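Local structure of DNA repair and telomere maintenance protein nbs1 (Schizosaccharomyces pombe, 3HUF) at residues Gly64-Glu69 with Ala111-Met116; Lys58-Gly63 with Cys117-Asn122; Ile52-Glu57 with Leu133-Ile138. The protein serves in the MRN complex, which repairs DNA double-strand breaks, its N-terminal FHA and BRCT domains recognising phosphorylated proteins such as Ctp1. All coordinates share one frame; numbering follows the deposited sequence.

Contact 1: residues Gly64-Glu69 with Ala111-Met116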
# COMPACT_ATOMS: atom_id res chain seq x y z
N GLY A 64 -2.15 0.32 -9.90
CA GLY A 64 -1.67 -0.46 -11.04
C GLY A 64 -0.25 -0.96 -10.80
O GLY A 64 0.49 -0.39 -9.98
N PRO A 65 0.15 -2.05 -11.49
CA PRO A 65 1.48 -2.62 -11.32
C PRO A 65 2.57 -1.89 -12.11
O PRO A 65 2.29 -1.15 -13.08
CB PRO A 65 1.30 -4.04 -11.90
CG PRO A 65 0.34 -3.86 -13.02
CD PRO A 65 -0.65 -2.81 -12.50
N CYS A 66 3.82 -2.11 -11.73
CA CYS A 66 4.94 -1.69 -12.56
C CYS A 66 4.87 -2.46 -13.87
O CYS A 66 4.51 -3.65 -13.86
CB CYS A 66 6.26 -2.00 -11.88
SG CYS A 66 6.60 -0.96 -10.45
N GLU A 67 5.18 -1.79 -14.97
CA GLU A 67 5.16 -2.44 -16.28
C GLU A 67 6.15 -3.60 -16.31
O GLU A 67 7.32 -3.45 -15.91
CB GLU A 67 5.50 -1.45 -17.40
CG GLU A 67 5.42 -2.04 -18.80
CD GLU A 67 5.50 -0.98 -19.84
OE1 GLU A 67 6.33 -1.12 -20.79
OE2 GLU A 67 4.75 0.02 -19.71
N PHE A 68 5.67 -4.75 -16.76
CA PHE A 68 6.45 -5.97 -16.78
C PHE A 68 6.65 -6.33 -18.26
O PHE A 68 5.68 -6.56 -18.98
CB PHE A 68 5.66 -7.05 -16.03
CG PHE A 68 6.47 -8.28 -15.63
CD1 PHE A 68 6.62 -8.60 -14.27
CD2 PHE A 68 7.04 -9.13 -16.59
CE1 PHE A 68 7.33 -9.73 -13.88
CE2 PHE A 68 7.74 -10.27 -16.20
CZ PHE A 68 7.89 -10.57 -14.85
N GLU A 69 7.90 -6.39 -18.71
CA GLU A 69 8.21 -6.71 -20.10
C GLU A 69 8.94 -8.03 -20.20
O GLU A 69 9.74 -8.38 -19.33
CB GLU A 69 9.05 -5.59 -20.73
CG GLU A 69 8.48 -4.24 -20.42
CD GLU A 69 9.40 -3.09 -20.77
OE1 GLU A 69 10.61 -3.31 -20.96
OE2 GLU A 69 8.90 -1.96 -20.84
N ALA A 111 3.71 -14.96 -12.36
CA ALA A 111 4.01 -13.63 -11.83
C ALA A 111 2.70 -12.95 -11.42
O ALA A 111 1.70 -12.99 -12.14
CB ALA A 111 4.77 -12.77 -12.87
N TYR A 112 2.70 -12.37 -10.22
CA TYR A 112 1.54 -11.68 -9.71
C TYR A 112 1.99 -10.45 -8.93
O TYR A 112 3.06 -10.41 -8.34
CB TYR A 112 0.64 -12.55 -8.83
CG TYR A 112 1.37 -13.34 -7.77
CD1 TYR A 112 1.44 -12.87 -6.44
CD2 TYR A 112 2.00 -14.55 -8.08
CE1 TYR A 112 2.12 -13.59 -5.45
CE2 TYR A 112 2.70 -15.27 -7.10
CZ TYR A 112 2.74 -14.79 -5.78
OH TYR A 112 3.41 -15.50 -4.81
N TRP A 113 1.14 -9.44 -8.98
CA TRP A 113 1.41 -8.19 -8.32
C TRP A 113 0.75 -8.22 -6.95
O TRP A 113 -0.44 -8.55 -6.86
CB TRP A 113 0.85 -7.05 -9.18
CG TRP A 113 0.95 -5.68 -8.57
CD1 TRP A 113 -0.05 -4.98 -7.95
CD2 TRP A 113 2.11 -4.84 -8.55
NE1 TRP A 113 0.43 -3.76 -7.53
CE2 TRP A 113 1.75 -3.64 -7.90
CE3 TRP A 113 3.42 -4.99 -9.03
CZ2 TRP A 113 2.65 -2.58 -7.72
CZ3 TRP A 113 4.33 -3.94 -8.83
CH2 TRP A 113 3.94 -2.75 -8.18
N ARG A 114 1.51 -7.92 -5.91
CA ARG A 114 0.94 -7.69 -4.59
C ARG A 114 0.83 -6.18 -4.39
O ARG A 114 1.80 -5.47 -4.62
CB ARG A 114 1.86 -8.29 -3.51
CG ARG A 114 1.29 -8.29 -2.08
CD ARG A 114 2.10 -9.21 -1.08
NE ARG A 114 2.01 -10.66 -1.33
CZ ARG A 114 0.94 -11.41 -1.07
NH1 ARG A 114 -0.17 -10.86 -0.57
NH2 ARG A 114 0.97 -12.72 -1.33
N SER A 115 -0.34 -5.71 -3.97
CA SER A 115 -0.59 -4.29 -3.69
C SER A 115 0.30 -3.75 -2.60
O SER A 115 0.42 -4.35 -1.53
CB SER A 115 -2.03 -4.06 -3.25
OG SER A 115 -2.91 -4.25 -4.33
N MET A 116 0.93 -2.62 -2.86
CA MET A 116 1.75 -1.95 -1.87
C MET A 116 2.04 -0.57 -2.41
O MET A 116 2.79 -0.42 -3.39
CB MET A 116 3.05 -2.70 -1.60
CG MET A 116 3.75 -2.24 -0.34
SD MET A 116 5.28 -3.15 -0.01
CE MET A 116 5.57 -2.50 1.64
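Pro65 and Trp113 carry most of this contact through a CH-pi interaction. Pro65 CA stands 3.5 Å from the centroid of the six-membered ring of Trp113, 11° off the ring normal, which sets CA almost directly above the ring centre, with its C-H directed toward the face. Over the same face, Pro65 CB reaches Trp113 CD2 at 3.5 Å, where the two rings of the indole fuse. Proline suits this place because its compact, apolar outline can lie close against a flat aromatic surface. Trp113 holds its CG anti to the backbone N (chi1 175°), which swings the indole out to meet the loop.

The backbone of the loop follows the same surface. Cys66 N lies over the indole face, 3.5 Å from Trp113 CZ3, while Gly64 O comes obliquely to 3.8 Å from Trp113 CZ2.

A sulfur-aromatic contact adds to the grip: Cys66 SG is 5.0 Å from the centroid of the Trp113 six-membered ring and approaches obliquely, 67° off its normal. The short side chain of this buried cysteine brings Cys66 SG beside the rim of the indole, 3.9 Å from Trp113 CH2.

Further along, the contact is purely apolar. Phe68 CE1 meets Ala111 CB at 4.1 Å, the small methyl group allowing the strand bearing Ala111 to accept a large ring beside it. Trp2 knits the two ends together, since its ring meets both Trp113 and Phe68 edge-to-face and its indole N-H is hydrogen-bonded to Cys66 O.

No hydrogen bond joins the two segments. Pro65 and Trp113 meet at the end of the sandwich, where strand 109-113 stops against the loop, whereas Phe68 and Ala111, from opposing sheets, meet in the hydrophobic interior of the beta sandwich that defines the FHA domain.

Contact 2: residues Lys58-Gly63 with Cys117-Asn122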
# COMPACT_ATOMS: atom_id res chain seq x y z
N LYS A 58 1.09 8.02 -11.08
CA LYS A 58 -0.27 7.54 -11.28
C LYS A 58 -0.59 6.22 -10.62
O LYS A 58 -1.71 6.02 -10.17
CB LYS A 58 -0.62 7.49 -12.76
CG LYS A 58 0.03 6.41 -13.57
CD LYS A 58 -0.15 6.69 -15.05
CE LYS A 58 0.52 5.64 -15.87
NZ LYS A 58 0.68 6.12 -17.27
N ASP A 59 0.40 5.33 -10.53
CA ASP A 59 0.21 3.99 -9.99
C ASP A 59 -0.03 4.04 -8.49
O ASP A 59 -0.65 3.13 -7.93
CB ASP A 59 1.43 3.11 -10.27
CG ASP A 59 1.69 2.92 -11.78
OD1 ASP A 59 0.72 2.78 -12.55
OD2 ASP A 59 2.87 2.91 -12.19
N TYR A 60 0.48 5.09 -7.84
CA TYR A 60 0.23 5.30 -6.38
C TYR A 60 -1.28 5.52 -6.16
O TYR A 60 -1.83 5.08 -5.16
CB TYR A 60 1.03 6.50 -5.85
CG TYR A 60 0.54 7.03 -4.49
CD1 TYR A 60 0.79 6.34 -3.31
CD2 TYR A 60 -0.19 8.23 -4.41
CE1 TYR A 60 0.32 6.82 -2.07
CE2 TYR A 60 -0.66 8.71 -3.20
CZ TYR A 60 -0.41 8.01 -2.05
OH TYR A 60 -0.88 8.51 -0.87
N PHE A 61 -1.94 6.16 -7.12
CA PHE A 61 -3.38 6.41 -7.03
C PHE A 61 -4.27 5.29 -7.59
O PHE A 61 -5.36 5.06 -7.06
CB PHE A 61 -3.72 7.72 -7.74
CG PHE A 61 -3.13 8.91 -7.08
CD1 PHE A 61 -1.97 9.49 -7.56
CD2 PHE A 61 -3.72 9.44 -5.95
CE1 PHE A 61 -1.43 10.61 -6.93
CE2 PHE A 61 -3.18 10.54 -5.32
CZ PHE A 61 -2.04 11.14 -5.82
N THR A 62 -3.82 4.61 -8.65
CA THR A 62 -4.66 3.58 -9.29
C THR A 62 -4.45 2.19 -8.67
O THR A 62 -5.30 1.31 -8.80
CB THR A 62 -4.33 3.45 -10.79
OG1 THR A 62 -2.97 2.98 -10.94
CG2 THR A 62 -4.50 4.78 -11.48
N GLY A 63 -3.30 1.99 -8.05
CA GLY A 63 -2.90 0.66 -7.59
C GLY A 63 -2.42 -0.25 -8.73
O GLY A 63 -2.30 -1.47 -8.53
N CYS A 117 1.40 0.42 -1.79
CA CYS A 117 1.56 1.83 -2.12
C CYS A 117 1.67 2.56 -0.81
O CYS A 117 0.84 2.38 0.07
CB CYS A 117 0.34 2.38 -2.88
SG CYS A 117 0.16 1.80 -4.58
N ILE A 118 2.70 3.39 -0.69
CA ILE A 118 3.05 4.00 0.59
C ILE A 118 2.78 5.51 0.59
O ILE A 118 3.37 6.25 -0.20
CB ILE A 118 4.52 3.67 1.01
CG1 ILE A 118 4.68 2.15 1.28
CG2 ILE A 118 4.92 4.47 2.24
CD1 ILE A 118 6.06 1.74 1.80
N GLN A 119 1.88 5.96 1.46
CA GLN A 119 1.62 7.38 1.62
C GLN A 119 2.51 7.96 2.70
O GLN A 119 2.72 7.30 3.72
CB GLN A 119 0.14 7.64 1.95
CG GLN A 119 -0.17 9.14 2.19
CD GLN A 119 -1.64 9.40 2.39
OE1 GLN A 119 -2.38 8.51 2.77
NE2 GLN A 119 -2.08 10.62 2.11
N PHE A 120 3.04 9.16 2.47
CA PHE A 120 3.87 9.84 3.46
C PHE A 120 3.10 11.03 4.00
O PHE A 120 2.28 11.61 3.30
CB PHE A 120 5.17 10.34 2.84
CG PHE A 120 6.20 9.27 2.66
CD1 PHE A 120 6.08 8.35 1.61
CD2 PHE A 120 7.29 9.19 3.53
CE1 PHE A 120 7.04 7.37 1.42
CE2 PHE A 120 8.25 8.20 3.36
CZ PHE A 120 8.12 7.28 2.30
N ASP A 121 3.36 11.38 5.25
CA ASP A 121 2.63 12.48 5.85
C ASP A 121 3.36 13.81 5.67
O ASP A 121 2.85 14.85 6.01
CB ASP A 121 2.42 12.21 7.33
CG ASP A 121 1.28 13.02 7.91
OD1 ASP A 121 0.38 13.46 7.14
OD2 ASP A 121 1.30 13.22 9.12
N ASN A 122 4.55 13.76 5.08
CA ASN A 122 5.44 14.90 5.11
C ASN A 122 6.21 14.94 3.80
O ASN A 122 6.76 13.93 3.38
CB ASN A 122 6.38 14.71 6.31
CG ASN A 122 7.37 15.82 6.49
OD1 ASN A 122 8.36 15.91 5.77
ND2 ASN A 122 7.14 16.64 7.51
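Tyr60 reaches from helix 57-62 across to Gln119, the plane of its ring turned 66° from that of the Gln119 amide. Its CG is anti to the backbone N (chi1 164°), and this carries the ring along strand 118-120. There Tyr60 CD1 packs 4.0 Å from Cys117 CB. Tyr60 CE1 comes obliquely to 3.6 Å from Ile118 O. Tyr60 OH presses against the aliphatic stem of Gln119, 3.1 Å from Gln119 CB. Tyrosine suits the place by being apolar along its length and polar at its tip: the buried hydroxyl is hydrogen-bonded to Arg143 O. Gln119, extended beyond CG, similarly sends NE2 to Leu142 O. An alanine at Tyr60 would probably leave a gap beside Cys117 and Gln119 and the carbonyl of Arg143 without this hydrogen-bonding mate.

Cys117 faces the helix, its SG settling 3.7 Å from Asp59 O and 3.9 Å from Tyr60 O, close packing for which a slim thiol is well suited. Gly63 ends the helix with a positive phi, a conformation that favours glycine. The strand belongs to the four-stranded parallel sheet of the BRCT fold, so this is a domain interface, with a short FHA helix packed on BRCT 1.

Contact 3: residues Ile52-Glu57 with Leu133-Ile138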
# COMPACT_ATOMS: atom_id res chain seq x y z
N ILE A 52 11.36 -4.97 -15.57
CA ILE A 52 10.28 -4.36 -14.81
C ILE A 52 10.59 -2.88 -14.75
O ILE A 52 11.68 -2.49 -14.32
CB ILE A 52 10.14 -4.99 -13.43
CG1 ILE A 52 9.76 -6.47 -13.63
CG2 ILE A 52 9.07 -4.24 -12.60
CD1 ILE A 52 9.77 -7.27 -12.38
N LEU A 53 9.65 -2.04 -15.20
CA LEU A 53 9.90 -0.61 -15.13
C LEU A 53 9.59 -0.13 -13.73
O LEU A 53 8.84 -0.74 -13.00
CB LEU A 53 9.14 0.20 -16.19
CG LEU A 53 9.36 -0.19 -17.66
CD1 LEU A 53 8.57 0.74 -18.60
CD2 LEU A 53 10.87 -0.23 -18.03
N THR A 54 10.21 0.97 -13.37
CA THR A 54 10.01 1.65 -12.11
C THR A 54 8.55 2.26 -12.10
O THR A 54 7.95 2.46 -13.16
CB THR A 54 11.19 2.65 -12.08
OG1 THR A 54 11.93 2.61 -10.85
CG2 THR A 54 10.85 3.99 -12.56
N PRO A 55 7.95 2.46 -10.93
CA PRO A 55 6.55 2.94 -10.98
C PRO A 55 6.35 4.41 -11.38
O PRO A 55 7.27 5.20 -11.24
CB PRO A 55 6.04 2.69 -9.55
CG PRO A 55 7.29 2.72 -8.69
CD PRO A 55 8.41 2.20 -9.55
N SER A 56 5.17 4.77 -11.89
CA SER A 56 4.86 6.18 -12.12
C SER A 56 4.00 6.69 -10.98
O SER A 56 3.47 5.89 -10.20
CB SER A 56 4.14 6.41 -13.46
OG SER A 56 4.45 5.41 -14.42
N GLU A 57 3.85 8.00 -10.91
CA GLU A 57 3.08 8.64 -9.84
C GLU A 57 1.62 8.19 -9.87
O GLU A 57 1.02 7.95 -8.84
CB GLU A 57 3.20 10.17 -9.91
CG GLU A 57 2.77 10.88 -8.60
CD GLU A 57 3.24 10.14 -7.32
OE1 GLU A 57 4.47 10.07 -7.08
OE2 GLU A 57 2.39 9.64 -6.54
N LEU A 133 12.16 3.71 -2.44
CA LEU A 133 11.00 2.80 -2.51
C LEU A 133 10.59 2.53 -3.95
O LEU A 133 10.23 1.41 -4.28
CB LEU A 133 9.81 3.32 -1.70
CG LEU A 133 10.09 3.69 -0.25
CD1 LEU A 133 8.83 4.05 0.49
CD2 LEU A 133 10.85 2.57 0.52
N ASN A 134 10.70 3.54 -4.79
CA ASN A 134 10.40 3.38 -6.21
C ASN A 134 11.28 2.28 -6.84
O ASN A 134 10.80 1.49 -7.64
CB ASN A 134 10.51 4.72 -6.96
CG ASN A 134 9.44 5.75 -6.50
OD1 ASN A 134 8.44 5.42 -5.82
ND2 ASN A 134 9.68 7.01 -6.83
N LEU A 135 12.55 2.24 -6.44
CA LEU A 135 13.50 1.24 -6.93
C LEU A 135 13.16 -0.18 -6.49
O LEU A 135 13.62 -1.12 -7.12
CB LEU A 135 14.94 1.60 -6.55
CG LEU A 135 15.45 2.85 -7.26
CD1 LEU A 135 16.68 3.41 -6.57
CD2 LEU A 135 15.72 2.58 -8.74
N LEU A 136 12.34 -0.31 -5.44
CA LEU A 136 11.77 -1.59 -5.05
C LEU A 136 10.46 -1.92 -5.76
O LEU A 136 9.96 -3.02 -5.61
CB LEU A 136 11.52 -1.64 -3.53
CG LEU A 136 12.71 -1.42 -2.60
CD1 LEU A 136 12.30 -1.51 -1.11
CD2 LEU A 136 13.82 -2.44 -2.92
N GLY A 137 9.92 -0.97 -6.52
CA GLY A 137 8.60 -1.13 -7.17
C GLY A 137 7.43 -0.63 -6.34
O GLY A 137 6.27 -1.04 -6.56
N ILE A 138 7.73 0.24 -5.37
CA ILE A 138 6.70 0.71 -4.45
C ILE A 138 6.33 2.16 -4.78
O ILE A 138 7.13 3.06 -4.56
CB ILE A 138 7.11 0.54 -2.94
CG1 ILE A 138 7.40 -0.93 -2.61
CG2 ILE A 138 5.97 1.07 -1.98
CD1 ILE A 138 8.23 -1.13 -1.27
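Thr54 begins the contact by setting its OG1 3.6 Å from Asn134 O, at the solvent-exposed side of the contact, where the loop first reaches the end of helix 123-134. Thr54 OG1 also lies 4.3 Å from Leu135 CD2, a light touch between two solvent-exposed side chains. A short side chain with its hydroxyl at the tip lets OG1 come near both.

Pro55 follows and makes the main approach. Pro55 CD comes to 3.1 Å from Asn134 O, a tight meeting of a ring carbon with a backbone carbonyl, and Pro55 CG reaches across the turn to within 4.1 Å of both Gly137 C and Ile138 C. Proline brings no N-H needing a partner to this packed position and offers its CD and CG to the turn. Asn134 O accepts from Gly137 N at 2.8 Å. That bond and the one from Ile138 N to Leu133 O, 3.0 Å long, make the Schellman motif that ends the helix. Gly137 supplies its positive phi of 92°, where a side chain would jam against the preceding carbonyl.

Beyond Pro55, Ser56 N is hydrogen-bonded to Asp59 OD2 of helix 57-62, which begins here. The loop thus runs from strand 48-52 of the FHA sandwich to that helix, with the C-terminal end of BRCT helix 123-134 against it, while Leu133 packs behind on strand 118-120 and helix 178-184.

The three contacts are neighbours and touch one another: contacts 2 and 3 make the domain boundary, contact 1 the adjoining end of the FHA sandwich. Their first segments follow one another without a break from Ile52 to Glu69, and the partners come in reverse order, so contact 3 brackets contact 2, which in turn brackets contact 1. The centres of contacts 1 and 2 lie about 14 Å apart, those of contacts 1 and 3 about 10 Å, and those of contacts 2 and 3 about 11 Å. Contacts 2 and 3 dock the connection between strands 48-52 and 68-72 onto strand 118-120 and helix 123-134. This packing probably fixes how the FHA domain and BRCT 1 are set against each other.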